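Local coordinates for protein 4-alpha-glucanotransferase (Corynebacterium glutamicum, PDB 5B68) that belongs to the amylomaltase (disproportionating enzyme) family and combines a TIM-barrel glucanotransferase domain with an N-terminal beta-sandwich domain, at residues I28-D33 against T479-R484; D197-G202 against V250-E255; F256-I261 against E302-S307; V411-D416 against Q421-S426; Y568-H573 against G655-Q660. One frame throughout, in Å; residues are numbered along the deposited sequence. Where two conformers were deposited one is given.

Contact 1: residues I28-D33 against T479-R484; sequences IEVSDD and TGTYIR
Val30 meets Thr481 branch against branch, their side chains crossing at about a right angle. The close point is Val30 CG2, which lies 3.4 Å from Thr481 OG1 and 3.8 Å from Thr481 CB, while Val30 CG1 completes the fork at 4.1 Å from Thr481 CB. Thr481 turns its hydroxyl opposite its own backbone N (chi1 -169°), where OG1 both touches the valine methyl and hydrogen-bonds to Ala17 O, which satisfies this buried polar atom. A beta-branched pair suits the site: valine offers two methyls without a long tail, and threonine, of similar shape, adds a hydroxyl while its CB packs on the valine. The contact joins the end of the two-stranded hairpin 19-21/27-29 to strand 481-484, an outermost strand of a four-stranded antiparallel sheet, and Tyr20 also packs on both Val30 and Thr481. Toward Gly480 the fit is slacker, with Val30 CG2 at 4.2 Å from Gly480 O. Beyond Val30 the chain turns out to solvent: Ser31 caps helix 32-41 through its OG to Thr34 N, and Asp32 and Asp33 in its first turn form salt bridges with Arg4 and Lys37.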
# COMPACT_ATOMS: atom_id res chain seq x y z
N ILE A 28 4.34 21.23 18.95
CA ILE A 28 3.86 22.20 17.99
C ILE A 28 2.40 22.45 18.31
O ILE A 28 1.63 21.49 18.46
CB ILE A 28 3.98 21.67 16.53
CG1 ILE A 28 5.43 21.28 16.19
CG2 ILE A 28 3.45 22.69 15.53
CD1 ILE A 28 6.48 22.34 16.44
N GLU A 29 2.03 23.72 18.44
CA GLU A 29 0.63 24.09 18.53
C GLU A 29 0.27 24.57 17.15
O GLU A 29 0.94 25.38 16.57
CB GLU A 29 0.38 25.19 19.56
CG GLU A 29 -1.11 25.50 19.74
CD GLU A 29 -1.39 26.32 21.01
OE1 GLU A 29 -2.56 26.34 21.44
OE2 GLU A 29 -0.44 26.93 21.58
N VAL A 30 -0.80 24.00 16.64
CA VAL A 30 -1.19 24.17 15.28
C VAL A 30 -1.80 25.55 15.17
O VAL A 30 -2.52 25.99 16.08
CB VAL A 30 -2.19 23.05 14.86
CG1 VAL A 30 -2.77 23.31 13.48
CG2 VAL A 30 -1.47 21.68 14.91
N SER A 31 -1.55 26.20 14.07
CA SER A 31 -2.08 27.56 13.90
C SER A 31 -3.60 27.56 13.67
O SER A 31 -4.19 26.58 13.18
CB SER A 31 -1.42 28.25 12.74
OG SER A 31 -1.78 27.73 11.50
N ASP A 32 -4.24 28.70 14.00
CA ASP A 32 -5.64 28.91 13.67
C ASP A 32 -5.85 28.68 12.17
O ASP A 32 -6.84 28.07 11.78
CB ASP A 32 -6.07 30.36 13.99
CG ASP A 32 -6.22 30.66 15.48
OD1 ASP A 32 -5.92 29.79 16.34
OD2 ASP A 32 -6.65 31.82 15.78
N ASP A 33 -4.95 29.24 11.36
CA ASP A 33 -5.07 29.23 9.90
C ASP A 33 -5.12 27.80 9.37
O ASP A 33 -5.89 27.47 8.47
CB ASP A 33 -3.85 29.96 9.24
CG ASP A 33 -4.02 30.16 7.78
OD1 ASP A 33 -4.96 30.86 7.36
OD2 ASP A 33 -3.24 29.58 7.00
N THR A 479 3.17 23.50 8.13
CA THR A 479 1.83 24.00 8.34
C THR A 479 0.76 22.93 8.54
O THR A 479 -0.39 23.28 8.69
CB THR A 479 1.38 24.96 7.24
OG1 THR A 479 1.12 24.29 5.99
CG2 THR A 479 2.48 26.04 7.03
N GLY A 480 1.15 21.66 8.58
CA GLY A 480 0.16 20.60 8.67
C GLY A 480 -0.24 20.23 10.08
O GLY A 480 0.18 20.82 11.11
N THR A 481 -1.13 19.24 10.10
CA THR A 481 -1.59 18.65 11.32
C THR A 481 -2.13 17.24 11.04
O THR A 481 -2.11 16.82 9.89
CB THR A 481 -2.65 19.51 12.00
OG1 THR A 481 -2.85 18.99 13.30
CG2 THR A 481 -3.96 19.60 11.25
N TYR A 482 -2.56 16.54 12.08
CA TYR A 482 -3.08 15.20 11.97
C TYR A 482 -4.59 15.23 11.85
O TYR A 482 -5.24 16.00 12.50
CB TYR A 482 -2.69 14.38 13.19
CG TYR A 482 -1.28 13.90 13.12
CD1 TYR A 482 -0.95 12.84 12.32
CD2 TYR A 482 -0.26 14.55 13.79
CE1 TYR A 482 0.34 12.41 12.20
CE2 TYR A 482 1.04 14.13 13.69
CZ TYR A 482 1.33 13.05 12.89
OH TYR A 482 2.60 12.60 12.76
N ILE A 483 -5.11 14.38 10.98
CA ILE A 483 -6.55 14.06 10.99
C ILE A 483 -6.70 12.62 11.38
O ILE A 483 -5.97 11.76 10.89
CB ILE A 483 -7.26 14.34 9.65
CG1 ILE A 483 -6.59 13.63 8.49
CG2 ILE A 483 -7.29 15.83 9.40
CD1 ILE A 483 -7.39 13.86 7.19
N ARG A 484 -7.63 12.37 12.27
CA ARG A 484 -7.94 11.04 12.82
C ARG A 484 -8.91 10.24 11.95
O ARG A 484 -9.86 10.82 11.42
CB ARG A 484 -8.52 11.27 14.24
CG ARG A 484 -9.10 10.08 14.98
CD ARG A 484 -9.15 10.21 16.51
NE ARG A 484 -9.71 11.43 17.10
CZ ARG A 484 -10.96 11.83 16.99
NH1 ARG A 484 -11.81 11.14 16.25
NH2 ARG A 484 -11.36 12.92 17.62

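Contact 2: residues D197-G202 against V250-E255; sequences DFNDLG and VEDIPE
A capping box begins helix 198-209 of the TIM-barrel domain, and Asn199, in the first turn of that helix, reaches across to Asp252 on the 3-10 turn 250-252. In the box, Asp200 N donates to Asp197 OD1 at 3.0 Å, nearly along the C-O axis of that carboxylate, and Asp197 N returns a bond of 2.9 Å to Asp200 OD2. Aspartate fits both places because its short side chain folds back onto the N-H groups that a first helical turn cannot use internally. Arg249 bridges to both acids, so the residue just before the second segment helps to hold the box. Asn199 sets its CG opposite the backbone N (chi1 -174°), which swings the amide out toward Asp252. Asp197 OD1 stays 5.8 Å from Asp252 OD2, and the like charges are probably eased by Arg249. The backbone oxygen of Asp252 hydrogen-bonds to a bound glycerol. Amide and carboxylate are turned 42° against each other, yet the single bond between them is nearly straight: Asn199 ND2 gives an N-H to the syn lone pair of Asp252 OD2 at 2.8 Å, with that oxygen close to the amide plane.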
# COMPACT_ATOMS: atom_id res chain seq x y z
N ASP A 197 7.67 -8.35 -16.13
CA ASP A 197 6.24 -8.43 -16.43
C ASP A 197 5.61 -9.54 -15.61
O ASP A 197 6.29 -10.14 -14.75
CB ASP A 197 6.04 -8.55 -17.96
CG ASP A 197 6.66 -9.82 -18.57
OD1 ASP A 197 6.63 -10.89 -17.93
OD2 ASP A 197 7.17 -9.78 -19.72
N PHE A 198 4.32 -9.81 -15.82
CA PHE A 198 3.62 -10.82 -14.96
C PHE A 198 4.20 -12.22 -15.17
O PHE A 198 4.14 -13.08 -14.29
CB PHE A 198 2.07 -10.90 -15.22
CG PHE A 198 1.35 -9.58 -14.96
CD1 PHE A 198 1.37 -9.00 -13.71
CD2 PHE A 198 0.57 -9.00 -15.94
CE1 PHE A 198 0.66 -7.84 -13.45
CE2 PHE A 198 -0.15 -7.85 -15.69
CZ PHE A 198 -0.06 -7.24 -14.45
N ASN A 199 4.68 -12.51 -16.39
CA ASN A 199 5.32 -13.78 -16.61
C ASN A 199 6.55 -13.92 -15.78
O ASN A 199 6.74 -14.92 -15.09
CB ASN A 199 5.65 -13.96 -18.11
CG ASN A 199 6.20 -15.33 -18.43
OD1 ASN A 199 7.27 -15.70 -17.99
ND2 ASN A 199 5.45 -16.10 -19.20
N ASP A 200 7.37 -12.88 -15.83
CA ASP A 200 8.55 -12.82 -14.99
C ASP A 200 8.26 -12.98 -13.50
O ASP A 200 9.05 -13.59 -12.79
CB ASP A 200 9.36 -11.54 -15.19
CG ASP A 200 9.82 -11.35 -16.64
OD1 ASP A 200 10.35 -12.30 -17.19
OD2 ASP A 200 9.68 -10.22 -17.20
N LEU A 201 7.17 -12.39 -13.05
CA LEU A 201 6.70 -12.52 -11.65
C LEU A 201 6.54 -13.97 -11.26
O LEU A 201 7.06 -14.47 -10.21
CB LEU A 201 5.40 -11.74 -11.44
CG LEU A 201 4.75 -11.80 -10.06
CD1 LEU A 201 5.71 -11.24 -9.05
CD2 LEU A 201 3.45 -11.03 -10.08
N GLY A 202 5.77 -14.70 -12.05
CA GLY A 202 5.54 -16.10 -11.77
C GLY A 202 6.79 -16.99 -11.91
O GLY A 202 7.01 -17.88 -11.10
N VAL A 250 2.49 -9.56 -23.61
CA VAL A 250 1.46 -9.64 -24.65
C VAL A 250 1.43 -10.96 -25.33
O VAL A 250 0.36 -11.46 -25.76
CB VAL A 250 1.59 -8.45 -25.66
CG1 VAL A 250 1.53 -7.10 -24.96
CG2 VAL A 250 2.84 -8.57 -26.54
N GLU A 251 2.62 -11.57 -25.48
CA GLU A 251 2.74 -12.90 -26.08
C GLU A 251 2.03 -14.02 -25.32
O GLU A 251 1.70 -15.04 -25.90
CB GLU A 251 4.21 -13.30 -26.37
CG GLU A 251 4.99 -12.33 -27.26
CD GLU A 251 5.74 -11.25 -26.52
OE1 GLU A 251 5.42 -10.94 -25.30
OE2 GLU A 251 6.65 -10.68 -27.16
N ASP A 252 1.74 -13.81 -24.02
CA ASP A 252 0.98 -14.81 -23.25
C ASP A 252 -0.54 -14.69 -23.38
O ASP A 252 -1.29 -15.57 -22.89
CB ASP A 252 1.33 -14.67 -21.73
CG ASP A 252 2.74 -15.11 -21.40
OD1 ASP A 252 3.44 -15.68 -22.27
OD2 ASP A 252 3.18 -14.86 -20.27
N ILE A 253 -1.03 -13.66 -24.06
CA ILE A 253 -2.47 -13.53 -24.20
C ILE A 253 -2.96 -14.62 -25.20
O ILE A 253 -2.44 -14.68 -26.31
CB ILE A 253 -2.88 -12.13 -24.67
CG1 ILE A 253 -2.35 -10.98 -23.79
CG2 ILE A 253 -4.41 -12.07 -24.79
CD1 ILE A 253 -2.31 -9.61 -24.47
N PRO A 254 -3.94 -15.46 -24.85
CA PRO A 254 -4.32 -16.50 -25.81
C PRO A 254 -4.67 -15.96 -27.21
O PRO A 254 -4.29 -16.59 -28.20
CB PRO A 254 -5.55 -17.15 -25.17
CG PRO A 254 -5.24 -17.06 -23.70
CD PRO A 254 -4.59 -15.70 -23.54
N GLU A 255 -5.28 -14.79 -27.29
CA GLU A 255 -5.72 -14.25 -28.59
C GLU A 255 -4.55 -13.69 -29.42
O GLU A 255 -4.71 -13.43 -30.63
CB GLU A 255 -6.82 -13.17 -28.42
CG GLU A 255 -8.21 -13.69 -28.01
CD GLU A 255 -8.24 -14.17 -26.57
OE1 GLU A 255 -7.49 -13.57 -25.75
OE2 GLU A 255 -8.94 -15.15 -26.24

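Contact 3: residues F256-I261 against E302-S307; sequences FNQLEI and EMPRSS
Leu259 N donates to Phe256 O at 3.0 Å, closing the 3-10 turn that presents Gln258 and Leu259 to Met303. The methionine is the residue most covered here. Its side chain is bent at chi2 (-64°) and chi3, which brings the thioether against Gln258 and its methyl against Leu259. Met303 SD lies 3.4 Å from Gln258 O and 3.6 Å from Gln258 CB. Past the sulfur, Met303 CE touches Leu259 CD2 at 3.7 Å, the two side chains crossing at about a right angle. An unbranched methionine can make this double bend, while the forked leucine also reaches Ile267 and Ile300 on the flanking helices. The outer rim is formed by Gln258, whose extended side chain runs over to Pro304. Segment 256-261 leads into helix 261-277; the other loop joins helix 286-301 to helix 307-338, which Ser306 caps. The contact thus ties two connecting loops together at one end of the helical insertion between the second and third strands of the TIM barrel.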
# COMPACT_ATOMS: atom_id res chain seq x y z
N PHE A 256 -3.37 -13.50 -28.79
CA PHE A 256 -2.14 -13.11 -29.49
C PHE A 256 -1.89 -14.02 -30.69
O PHE A 256 -1.49 -13.58 -31.80
CB PHE A 256 -0.93 -13.21 -28.56
CG PHE A 256 0.39 -12.93 -29.24
CD1 PHE A 256 0.83 -11.65 -29.39
CD2 PHE A 256 1.16 -13.97 -29.74
CE1 PHE A 256 2.03 -11.39 -30.03
CE2 PHE A 256 2.37 -13.72 -30.38
CZ PHE A 256 2.79 -12.42 -30.52
N ASN A 257 -2.18 -15.30 -30.47
CA ASN A 257 -1.91 -16.33 -31.44
C ASN A 257 -2.84 -16.28 -32.64
O ASN A 257 -2.59 -16.98 -33.61
CB ASN A 257 -1.95 -17.69 -30.76
CG ASN A 257 -0.97 -17.75 -29.60
OD1 ASN A 257 0.22 -17.52 -29.81
ND2 ASN A 257 -1.46 -17.91 -28.35
N GLN A 258 -3.89 -15.46 -32.58
CA GLN A 258 -4.79 -15.26 -33.70
C GLN A 258 -4.32 -14.15 -34.59
O GLN A 258 -4.88 -13.94 -35.66
CB GLN A 258 -6.24 -14.98 -33.19
CG GLN A 258 -6.93 -16.18 -32.54
CD GLN A 258 -8.15 -15.78 -31.69
OE1 GLN A 258 -8.92 -14.90 -32.09
NE2 GLN A 258 -8.34 -16.44 -30.54
N LEU A 259 -3.30 -13.40 -34.20
CA LEU A 259 -2.82 -12.35 -35.07
C LEU A 259 -2.16 -13.02 -36.27
O LEU A 259 -1.66 -14.17 -36.18
CB LEU A 259 -1.82 -11.43 -34.38
CG LEU A 259 -2.32 -10.53 -33.22
CD1 LEU A 259 -1.21 -9.67 -32.67
CD2 LEU A 259 -3.50 -9.63 -33.67
N GLU A 260 -2.19 -12.32 -37.40
CA GLU A 260 -1.46 -12.74 -38.59
C GLU A 260 0.04 -12.71 -38.36
O GLU A 260 0.59 -11.88 -37.58
CB GLU A 260 -1.81 -11.84 -39.75
CG GLU A 260 -3.23 -12.01 -40.23
CD GLU A 260 -3.42 -11.34 -41.56
OE1 GLU A 260 -2.81 -10.26 -41.75
OE2 GLU A 260 -4.14 -11.91 -42.42
N ILE A 261 0.71 -13.61 -39.08
CA ILE A 261 2.11 -13.87 -38.83
C ILE A 261 2.97 -12.67 -39.14
O ILE A 261 3.98 -12.47 -38.50
CB ILE A 261 2.62 -15.18 -39.48
CG1 ILE A 261 4.08 -15.48 -39.01
CG2 ILE A 261 2.58 -15.10 -40.99
CD1 ILE A 261 4.55 -16.91 -39.23
N GLU A 302 -8.85 -6.49 -31.16
CA GLU A 302 -9.71 -6.84 -32.34
C GLU A 302 -9.99 -8.31 -32.54
O GLU A 302 -10.89 -8.66 -33.30
CB GLU A 302 -9.09 -6.30 -33.63
CG GLU A 302 -8.91 -4.81 -33.73
CD GLU A 302 -10.20 -4.01 -33.57
OE1 GLU A 302 -10.18 -3.00 -32.83
OE2 GLU A 302 -11.25 -4.38 -34.17
N MET A 303 -9.19 -9.21 -31.95
CA MET A 303 -9.35 -10.63 -32.21
C MET A 303 -10.55 -11.15 -31.49
O MET A 303 -10.82 -10.73 -30.37
CB MET A 303 -8.14 -11.42 -31.71
CG MET A 303 -6.83 -11.11 -32.40
SD MET A 303 -6.87 -11.55 -34.18
CE MET A 303 -7.00 -9.89 -34.81
N PRO A 304 -11.28 -12.08 -32.12
CA PRO A 304 -12.50 -12.59 -31.53
C PRO A 304 -12.19 -13.65 -30.51
O PRO A 304 -11.29 -14.48 -30.71
CB PRO A 304 -13.26 -13.19 -32.73
CG PRO A 304 -12.18 -13.56 -33.68
CD PRO A 304 -11.13 -12.50 -33.52
N ARG A 305 -12.94 -13.64 -29.42
CA ARG A 305 -12.74 -14.62 -28.36
C ARG A 305 -13.60 -15.82 -28.55
O ARG A 305 -14.69 -15.73 -29.07
CB ARG A 305 -13.05 -13.97 -26.99
CG ARG A 305 -11.90 -13.16 -26.40
CD ARG A 305 -12.26 -12.62 -25.02
NE ARG A 305 -13.30 -11.65 -25.21
CZ ARG A 305 -13.14 -10.43 -25.73
NH1 ARG A 305 -11.95 -9.95 -26.00
NH2 ARG A 305 -14.21 -9.66 -25.90
N SER A 306 -13.09 -16.96 -28.13
CA SER A 306 -13.90 -18.15 -28.05
C SER A 306 -14.95 -17.91 -27.02
O SER A 306 -14.82 -17.03 -26.18
CB SER A 306 -13.06 -19.34 -27.64
OG SER A 306 -12.67 -19.19 -26.29
N SER A 307 -15.99 -18.71 -27.04
CA SER A 307 -17.10 -18.47 -26.14
C SER A 307 -16.71 -18.74 -24.69
O SER A 307 -17.26 -18.10 -23.80
CB SER A 307 -18.30 -19.29 -26.56
OG SER A 307 -18.01 -20.64 -26.31

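Contact 4: residues V411-D416 against Q421-S426; sequences VGAPPD and QGQDWS
Three sound backbone bonds fasten Val411-Ala413 to Gln423-Trp425. Trp425 N donates to Val411 O at 2.8 Å; Ala413 N and Gln423 O pair at 2.9 Å, and Gln423 N and Ala413 O at 3.0 Å. Ala413 and Gln423 are therefore an antiparallel hydrogen-bonded pair, next to the non-hydrogen-bonded pair Gly412 and Asp424. Ser426 N adds a weak bond to Val411 O, so two successive N-H groups share that oxygen. Asp424 OD1 accepts from Ser410 OG. The Trp425 indole then folds back across the partner strand: with CG beside its backbone N (chi1 -57°), it lays one face over Gly412, whose CA makes a CH-pi contact 4.0 Å from the centroid of the five-membered ring. Glycine suits the place because its bare CA can lie close to both the indole face and Gln423 O (Gly412 CA to Gln423 O 3.2 Å). Val411 CG1 approaches Trp425 CE3 at 3.7 Å and Ala413 CB approaches Trp425 CZ2 at 4.0 Å, both obliquely. Nearer the turn, Gly422 takes a positive phi (78°) and packs its CA 3.6 Å from Pro415 CA. His461 meets the indole edge-to-face. The two segments make a beta hairpin in which strand 423-424 forms one border of a four-stranded antiparallel sheet, while strand 409-413 is flanked by it and by strand 467-472.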
# COMPACT_ATOMS: atom_id res chain seq x y z
N VAL A 411 -1.36 14.77 1.86
CA VAL A 411 -0.73 13.84 2.84
C VAL A 411 0.78 13.95 2.87
O VAL A 411 1.40 14.07 1.84
CB VAL A 411 -1.10 12.36 2.58
CG1 VAL A 411 -0.45 11.44 3.62
CG2 VAL A 411 -2.58 12.17 2.63
N GLY A 412 1.34 13.86 4.07
CA GLY A 412 2.80 13.87 4.17
C GLY A 412 3.30 13.48 5.52
O GLY A 412 2.76 12.58 6.16
N ALA A 413 4.34 14.17 5.96
CA ALA A 413 5.03 13.83 7.19
C ALA A 413 5.58 15.10 7.88
O ALA A 413 6.00 16.03 7.22
CB ALA A 413 6.12 12.87 6.86
N PRO A 414 5.49 15.18 9.22
CA PRO A 414 5.93 16.43 9.83
C PRO A 414 7.47 16.44 9.79
O PRO A 414 8.08 15.38 9.57
CB PRO A 414 5.44 16.36 11.28
CG PRO A 414 5.22 14.91 11.54
CD PRO A 414 4.96 14.23 10.20
N PRO A 415 8.05 17.57 10.15
CA PRO A 415 9.49 17.76 10.08
C PRO A 415 10.23 16.75 10.93
O PRO A 415 9.76 16.27 11.94
CB PRO A 415 9.67 19.17 10.61
CG PRO A 415 8.43 19.86 10.20
CD PRO A 415 7.33 18.84 10.24
N ASP A 416 11.42 16.43 10.45
CA ASP A 416 12.21 15.26 10.76
C ASP A 416 13.56 15.75 11.17
O ASP A 416 13.89 16.90 10.93
CB ASP A 416 12.42 14.49 9.47
CG ASP A 416 12.08 13.05 9.58
OD1 ASP A 416 11.66 12.61 10.67
OD2 ASP A 416 12.23 12.34 8.57
N GLN A 421 12.15 20.29 6.65
CA GLN A 421 10.86 20.89 6.35
C GLN A 421 9.73 19.87 6.23
O GLN A 421 8.64 20.20 5.79
CB GLN A 421 10.96 21.77 5.11
CG GLN A 421 11.92 21.24 4.07
CD GLN A 421 13.04 22.22 3.76
OE1 GLN A 421 13.13 22.75 2.66
NE2 GLN A 421 13.89 22.45 4.75
N GLY A 422 10.00 18.63 6.60
CA GLY A 422 9.00 17.58 6.55
C GLY A 422 8.84 17.11 5.13
O GLY A 422 9.66 17.40 4.29
N GLN A 423 7.77 16.37 4.87
CA GLN A 423 7.53 15.89 3.53
C GLN A 423 6.10 16.11 3.08
O GLN A 423 5.19 16.05 3.87
CB GLN A 423 7.81 14.42 3.44
CG GLN A 423 9.18 14.02 3.91
CD GLN A 423 9.27 12.54 4.12
OE1 GLN A 423 9.44 12.07 5.23
NE2 GLN A 423 9.14 11.78 3.06
N ASP A 424 5.93 16.35 1.80
CA ASP A 424 4.62 16.36 1.20
C ASP A 424 4.61 15.25 0.17
O ASP A 424 5.35 15.32 -0.77
CB ASP A 424 4.39 17.70 0.50
CG ASP A 424 3.02 17.82 -0.13
OD1 ASP A 424 2.17 16.95 0.10
OD2 ASP A 424 2.79 18.79 -0.85
N TRP A 425 3.76 14.25 0.35
CA TRP A 425 3.68 13.13 -0.59
C TRP A 425 2.68 13.39 -1.71
O TRP A 425 2.64 12.66 -2.67
CB TRP A 425 3.32 11.84 0.14
CG TRP A 425 4.25 11.49 1.22
CD1 TRP A 425 5.52 11.90 1.33
CD2 TRP A 425 4.00 10.66 2.35
NE1 TRP A 425 6.09 11.39 2.45
CE2 TRP A 425 5.17 10.62 3.10
CE3 TRP A 425 2.89 9.96 2.80
CZ2 TRP A 425 5.27 9.90 4.27
CZ3 TRP A 425 3.00 9.24 3.97
CH2 TRP A 425 4.17 9.23 4.69
N SER A 426 1.89 14.42 -1.52
CA SER A 426 0.98 14.97 -2.52
C SER A 426 -0.38 14.28 -2.65
O SER A 426 -1.22 14.71 -3.38
CB SER A 426 1.67 15.05 -3.87
OG SER A 426 1.53 13.85 -4.56

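Contact 5: residues Y568-H573 against G655-Q660; sequences YLEGEH and GEKRAQ
The chain leaves helix 565-569 through a Schellman motif, with Glu572 N bonded to Gly567 O, Gly571 N to Tyr568 O at 3.2 Å and Gly571 at a positive phi of 75°, and on either side of that glycine Glu570 and Glu572 both point their CB atoms toward segment 655-660, where Lys657 meets them. Glycine is apt at this C-prime position because it adopts the left-handed conformation without strain. Lys657 stretches its chain fully beyond CG, which carries the ammonium group out to Glu570. Lys657 NZ and Glu570 OE1 form a long salt bridge, 3.5 Å, whose hydrogen bond is weak. Lys657 CE lies almost as near, at 3.6 Å from Glu570 OE1, so the carboxylate meets the last methylene too, the side chains crossing obliquely. Glu570 is exposed, and solvent probably screens the pair. Glu572 plays a different part: its CG packs 3.8 Å from Lys657 O, a buried carbonyl oxygen with no polar partner in the model, while its carboxylate turns to Arg579. The loop behind the lysine is braced by Arg658 N, which donates to Glu656 OE1 at 3.2 Å from 30° out of the carboxylate plane. These segments belong to the stretches that follow strands 553-556 and 645-649, the seventh and eighth strands, which lie side by side in the TIM barrel.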
# COMPACT_ATOMS: atom_id res chain seq x y z
N TYR A 568 25.82 -1.00 0.92
CA TYR A 568 25.71 -0.51 2.26
C TYR A 568 26.98 -0.85 3.08
O TYR A 568 27.50 -0.02 3.77
CB TYR A 568 24.50 -1.10 2.96
CG TYR A 568 24.08 -0.39 4.17
CD1 TYR A 568 24.79 -0.51 5.35
CD2 TYR A 568 22.99 0.48 4.16
CE1 TYR A 568 24.42 0.17 6.49
CE2 TYR A 568 22.60 1.15 5.32
CZ TYR A 568 23.33 1.00 6.47
OH TYR A 568 22.98 1.65 7.64
N LEU A 569 27.45 -2.09 3.00
CA LEU A 569 28.73 -2.47 3.64
C LEU A 569 29.91 -1.57 3.25
O LEU A 569 30.80 -1.36 4.08
CB LEU A 569 29.08 -3.95 3.31
CG LEU A 569 28.23 -4.99 4.08
CD1 LEU A 569 28.26 -6.40 3.46
CD2 LEU A 569 28.58 -5.05 5.55
N GLU A 570 29.90 -1.05 2.02
CA GLU A 570 31.02 -0.28 1.49
C GLU A 570 30.78 1.25 1.59
O GLU A 570 31.48 2.02 0.94
CB GLU A 570 31.40 -0.79 0.07
CG GLU A 570 32.22 -2.09 0.13
CD GLU A 570 31.98 -3.07 -1.03
OE1 GLU A 570 32.30 -2.68 -2.18
OE2 GLU A 570 31.48 -4.23 -0.79
N GLY A 571 29.83 1.66 2.43
CA GLY A 571 29.43 3.05 2.59
C GLY A 571 28.59 3.73 1.52
O GLY A 571 28.47 4.93 1.56
N GLU A 572 27.97 3.00 0.60
CA GLU A 572 27.22 3.63 -0.53
C GLU A 572 26.03 4.52 -0.14
O GLU A 572 25.70 5.48 -0.85
CB GLU A 572 26.79 2.57 -1.56
CG GLU A 572 25.88 3.03 -2.74
CD GLU A 572 26.61 3.83 -3.82
OE1 GLU A 572 27.66 4.49 -3.52
OE2 GLU A 572 26.13 3.82 -4.98
N HIS A 573 25.31 4.20 0.92
CA HIS A 573 24.35 5.14 1.48
C HIS A 573 24.92 6.56 1.63
O HIS A 573 24.26 7.55 1.25
CB HIS A 573 23.62 4.65 2.76
CG HIS A 573 24.52 4.14 3.84
ND1 HIS A 573 25.57 3.26 3.63
CD2 HIS A 573 24.45 4.32 5.18
CE1 HIS A 573 26.14 2.97 4.78
NE2 HIS A 573 25.47 3.58 5.74
N GLY A 655 24.61 -9.58 -5.42
CA GLY A 655 25.68 -8.63 -5.17
C GLY A 655 25.45 -7.23 -5.68
O GLY A 655 26.39 -6.50 -5.85
N GLU A 656 24.19 -6.89 -6.00
CA GLU A 656 23.83 -5.50 -6.46
C GLU A 656 24.40 -4.44 -5.50
O GLU A 656 24.23 -4.54 -4.27
CB GLU A 656 22.27 -5.45 -6.50
CG GLU A 656 21.64 -4.15 -6.84
CD GLU A 656 21.84 -3.79 -8.28
OE1 GLU A 656 22.86 -3.09 -8.53
OE2 GLU A 656 21.02 -4.17 -9.18
N LYS A 657 25.03 -3.42 -6.06
CA LYS A 657 25.47 -2.27 -5.25
C LYS A 657 24.60 -1.00 -5.39
O LYS A 657 24.71 -0.11 -4.54
CB LYS A 657 26.94 -1.94 -5.53
CG LYS A 657 27.87 -2.97 -4.90
CD LYS A 657 29.32 -2.84 -5.31
CE LYS A 657 30.11 -3.98 -4.66
NZ LYS A 657 31.48 -4.12 -5.21
N ARG A 658 23.83 -0.89 -6.49
CA ARG A 658 22.99 0.31 -6.76
C ARG A 658 21.61 0.36 -6.02
O ARG A 658 20.80 -0.58 -6.14
CB ARG A 658 22.78 0.44 -8.24
CG ARG A 658 24.07 0.49 -9.02
CD ARG A 658 23.88 1.10 -10.38
NE ARG A 658 23.35 0.18 -11.38
CZ ARG A 658 23.05 0.54 -12.64
NH1 ARG A 658 22.59 -0.34 -13.51
NH2 ARG A 658 23.23 1.80 -13.05
N ALA A 659 21.37 1.46 -5.26
CA ALA A 659 20.07 1.78 -4.65
C ALA A 659 19.00 1.92 -5.71
O ALA A 659 19.27 2.38 -6.84
CB ALA A 659 20.12 3.03 -3.79
N GLN A 660 17.82 1.40 -5.39
CA GLN A 660 16.69 1.51 -6.31
C GLN A 660 16.05 2.91 -6.15
O GLN A 660 15.57 3.48 -7.15
CB GLN A 660 15.63 0.45 -5.98
CG GLN A 660 14.49 0.35 -7.01
CD GLN A 660 14.92 0.06 -8.42
OE1 GLN A 660 14.91 0.94 -9.28
NE2 GLN A 660 15.29 -1.23 -8.70

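How the contacts relate
The five contacts fall into two close pairs and one that stands apart. Contacts 1 and 4 have centres 13 Å apart and share the four-stranded antiparallel sheet, meeting where Tyr482 OH packs 3.7 Å from Pro414 CG. Contacts 2 and 3 have centres 16 Å apart and are continuous through 250-261; Glu255 O lies 3.6 Å from Met303 CG. The pairs occupy opposite sides of the chain's centre, contacts 1 and 3 being farthest apart at 57 Å between centres. Contact 5 touches neither pair, its centre 26 Å from that of contact 4. Small bound molecules, probably from crystallisation, lie by contact 2 (glycerol) and beside Trp425 of contact 4 (BTB).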